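Local coordinates for D,D-dipeptidase/D,D-carboxypeptidase (Enterococcus faecalis, PDB 4MUQ), which is a zinc-dependent D,D-peptidase of vancomycin resistance that probably cleaves D-Ala-D-Ala dipeptides and removes terminal D-alanine from peptidoglycan precursors, at residues T110-D115 against F169-Y174. Residues are numbered along the deposited sequence; the frame is centred on the assembly and turned at random.
Sequences TGLAID and FRYVGY. With ZN (zinc ion), chain B; LY0 ((2R)-3-[(R)-[(1R)-1-aminoethyl](hydroxy)phosphoryl]-2-methylpropanoic acid), chain C; 2D8 ((2R)-3-[(R)-[(1S)-1-aminoethyl](hydroxy)phosphoryl]-2-methylpropanoic acid), chain D.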
loop_
_atom_site.group_PDB
_atom_site.type_symbol
_atom_site.label_atom_id
_atom_site.label_comp_id
_atom_site.label_asym_id
_atom_site.label_seq_id
_atom_site.Cartn_x
_atom_site.Cartn_y
_atom_site.Cartn_z
ATOM N N THR A 110 -4.520 2.690 7.382
ATOM C CA THR A 110 -3.135 3.188 7.297
ATOM C C THR A 110 -3.002 4.507 6.532
ATOM O O THR A 110 -1.958 5.152 6.581
ATOM C CB THR A 110 -2.182 2.204 6.573
ATOM O OG1 THR A 110 -2.559 2.094 5.196
ATOM C CG2 THR A 110 -2.163 0.817 7.236
ATOM N N GLY A 111 -4.031 4.886 5.781
ATOM C CA GLY A 111 -3.907 6.031 4.887
ATOM C C GLY A 111 -3.197 5.734 3.576
ATOM O O GLY A 111 -2.952 6.658 2.797
ATOM N N LEU A 112 -2.867 4.464 3.336
ATOM C CA LEU A 112 -2.147 4.040 2.128
ATOM C C LEU A 112 -3.044 3.392 1.088
ATOM O O LEU A 112 -2.583 3.073 -0.001
ATOM C CB LEU A 112 -1.041 3.052 2.508
ATOM C CG LEU A 112 0.015 3.555 3.503
ATOM C CD1 LEU A 112 0.948 2.413 3.891
ATOM C CD2 LEU A 112 0.828 4.732 2.951
ATOM N N ALA A 113 -4.320 3.185 1.415
ATOM C CA ALA A 113 -5.214 2.469 0.505
ATOM C C ALA A 113 -6.359 3.337 0.056
ATOM O O ALA A 113 -6.884 4.141 0.811
ATOM C CB ALA A 113 -5.745 1.205 1.168
ATOM N N ILE A 114 -6.753 3.137 -1.191
ATOM C CA ILE A 114 -7.868 3.875 -1.746
ATOM C C ILE A 114 -8.729 2.957 -2.604
ATOM O O ILE A 114 -8.223 2.123 -3.352
ATOM C CB ILE A 114 -7.379 5.118 -2.525
ATOM C CG1 ILE A 114 -8.570 5.987 -2.928
ATOM C CG2 ILE A 114 -6.517 4.733 -3.724
ATOM C CD1 ILE A 114 -8.303 7.471 -2.859
ATOM N N ASP A 115 -10.046 3.128 -2.471
ATOM C CA ASP A 115 -11.010 2.493 -3.359
ATOM C C ASP A 115 -11.415 3.524 -4.395
ATOM O O ASP A 115 -11.798 4.646 -4.042
ATOM C CB ASP A 115 -12.229 1.995 -2.566
ATOM C CG ASP A 115 -11.877 0.885 -1.579
ATOM O OD1 ASP A 115 -10.884 0.212 -1.793
ATOM O OD2 ASP A 115 -12.547 0.662 -0.550
ATOM N N PHE A 169 -6.758 -0.136 -4.256
ATOM C CA PHE A 169 -5.343 0.063 -4.581
ATOM C C PHE A 169 -4.561 0.438 -3.343
ATOM O O PHE A 169 -5.035 1.187 -2.494
ATOM C CB PHE A 169 -5.196 1.126 -5.682
ATOM C CG PHE A 169 -5.677 0.646 -7.007
ATOM C CD1 PHE A 169 -4.783 0.100 -7.918
ATOM C CD2 PHE A 169 -7.026 0.650 -7.315
ATOM C CE1 PHE A 169 -5.213 -0.392 -9.146
ATOM C CE2 PHE A 169 -7.470 0.151 -8.533
ATOM C CZ PHE A 169 -6.554 -0.371 -9.451
ATOM N N ARG A 170 -3.354 -0.104 -3.247
ATOM C CA ARG A 170 -2.494 0.102 -2.088
ATOM C C ARG A 170 -1.196 0.776 -2.509
ATOM O O ARG A 170 -0.550 0.335 -3.471
ATOM C CB ARG A 170 -2.199 -1.258 -1.434
ATOM C CG ARG A 170 -1.003 -1.289 -0.473
ATOM C CD ARG A 170 -1.187 -0.438 0.769
ATOM N NE ARG A 170 0.094 -0.364 1.471
ATOM C CZ ARG A 170 0.494 -1.225 2.401
ATOM N NH1 ARG A 170 -0.298 -2.208 2.802
ATOM N NH2 ARG A 170 1.705 -1.089 2.944
ATOM N N TYR A 171 -0.835 1.857 -1.823
ATOM C CA TYR A 171 0.458 2.486 -2.051
ATOM C C TYR A 171 1.536 1.753 -1.265
ATOM O O TYR A 171 1.439 1.636 -0.034
ATOM C CB TYR A 171 0.419 3.942 -1.617
ATOM C CG TYR A 171 1.701 4.685 -1.887
ATOM C CD1 TYR A 171 1.965 5.187 -3.145
ATOM C CD2 TYR A 171 2.637 4.878 -0.881
ATOM C CE1 TYR A 171 3.136 5.875 -3.401
ATOM C CE2 TYR A 171 3.812 5.578 -1.122
ATOM C CZ TYR A 171 4.050 6.068 -2.389
ATOM O OH TYR A 171 5.215 6.757 -2.659
ATOM N N VAL A 172 2.568 1.284 -1.974
ATOM C CA VAL A 172 3.763 0.703 -1.344
ATOM C C VAL A 172 5.003 1.521 -1.662
ATOM O O VAL A 172 6.050 1.344 -1.027
ATOM C CB VAL A 172 4.002 -0.761 -1.764
ATOM C CG1 VAL A 172 2.932 -1.664 -1.170
ATOM C CG2 VAL A 172 4.055 -0.897 -3.283
ATOM N N GLY A 173 4.898 2.416 -2.637
ATOM C CA GLY A 173 6.030 3.206 -3.076
ATOM C C GLY A 173 6.791 2.579 -4.230
ATOM O O GLY A 173 6.821 1.356 -4.387
ATOM N N TYR A 174 7.393 3.431 -5.044
ATOM C CA TYR A 174 8.278 2.992 -6.113
ATOM C C TYR A 174 9.651 2.721 -5.495
ATOM O O TYR A 174 10.085 3.455 -4.610
ATOM C CB TYR A 174 8.373 4.113 -7.145
ATOM C CG TYR A 174 9.117 3.769 -8.409
ATOM C CD1 TYR A 174 8.466 3.143 -9.473
ATOM C CD2 TYR A 174 10.459 4.086 -8.553
ATOM C CE1 TYR A 174 9.141 2.832 -10.636
ATOM C CE2 TYR A 174 11.145 3.778 -9.722
ATOM C CZ TYR A 174 10.475 3.152 -10.754
ATOM O OH TYR A 174 11.149 2.845 -11.916
HETATM ZN ZN ZN B . -10.732 -0.813 -0.125
HETATM P P LY0 C . -12.658 -2.710 0.814
HETATM C C1 LY0 C . -14.937 -2.617 2.119
HETATM N N1 LY0 C . -15.007 -3.709 0.052
HETATM C C2 LY0 C . -14.466 -2.570 0.680
HETATM C C4 LY0 C . -12.202 -4.263 1.635
HETATM C C5 LY0 C . -10.853 -4.242 2.288
HETATM C C6 LY0 C . -10.941 -3.552 3.640
HETATM C C7 LY0 C . -10.358 -5.673 2.407
HETATM O O31 LY0 C . -12.135 -1.545 1.686
HETATM O O32 LY0 C . -12.011 -2.525 -0.598
HETATM O O61 LY0 C . -9.955 -2.935 4.008
HETATM O O62 LY0 C . -11.956 -3.668 4.306
HETATM C C4 2D8 D . -12.192 -4.267 1.633
HETATM C C5 2D8 D . -10.848 -4.243 2.288
HETATM C C6 2D8 D . -10.940 -3.551 3.640
HETATM C C7 2D8 D . -10.356 -5.674 2.408
HETATM N N1 2D8 D . -14.855 -1.580 -0.115
HETATM P P 2D8 D . -12.653 -2.716 0.812
HETATM C C1 2D8 D . -14.954 -2.618 2.089
HETATM C C2 2D8 D . -14.462 -2.688 0.656
HETATM O O31 2D8 D . -12.154 -1.547 1.692
HETATM O O32 2D8 D . -12.012 -2.523 -0.600
HETATM O O61 2D8 D . -9.955 -2.934 4.009
HETATM O O62 2D8 D . -11.956 -3.668 4.306
#
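R170 bends at chi2 (65°) toward the C-terminal end of its strand and crosses L112: NH2 comes 3.7 Å from L112 CD1. R170 NE donates to the next backbone carbonyl, Y171 O, at 2.8 Å; the acceptor lies in the guanidinium plane, although the nitrogen sits above the carbonyl plane. A salt bridge from NH1 to E107 and bonds from NH2 to the backbone carbonyls of N17 and L19 also hold this buried group. The backbones pair antiparallel, with 157° between the N-to-C directions of 113-115 and 169-171: A113 with R170 as a non-hydrogen-bonded pair and I114 with F169 as a hydrogen-bonded one. I114 N reaches F169 O at 2.9 Å, F169 N returns to I114 O at 2.8 Å, and Y171 N meets L112 O in an almost straight bond (175°). On the face carrying I114 and F169, I114 CG2 lies 4.3 Å from F169 CB, while the F169 ring meets F139 edge-to-face. One residue beyond I114, D115 binds zinc through OD1 at 2.0 Å and OD2 at 2.4 Å. With H108 and H168, the latter just before F169, it forms the three-residue zinc site of the hedgehog/DD-peptidase fold, whose central antiparallel strands are joined here.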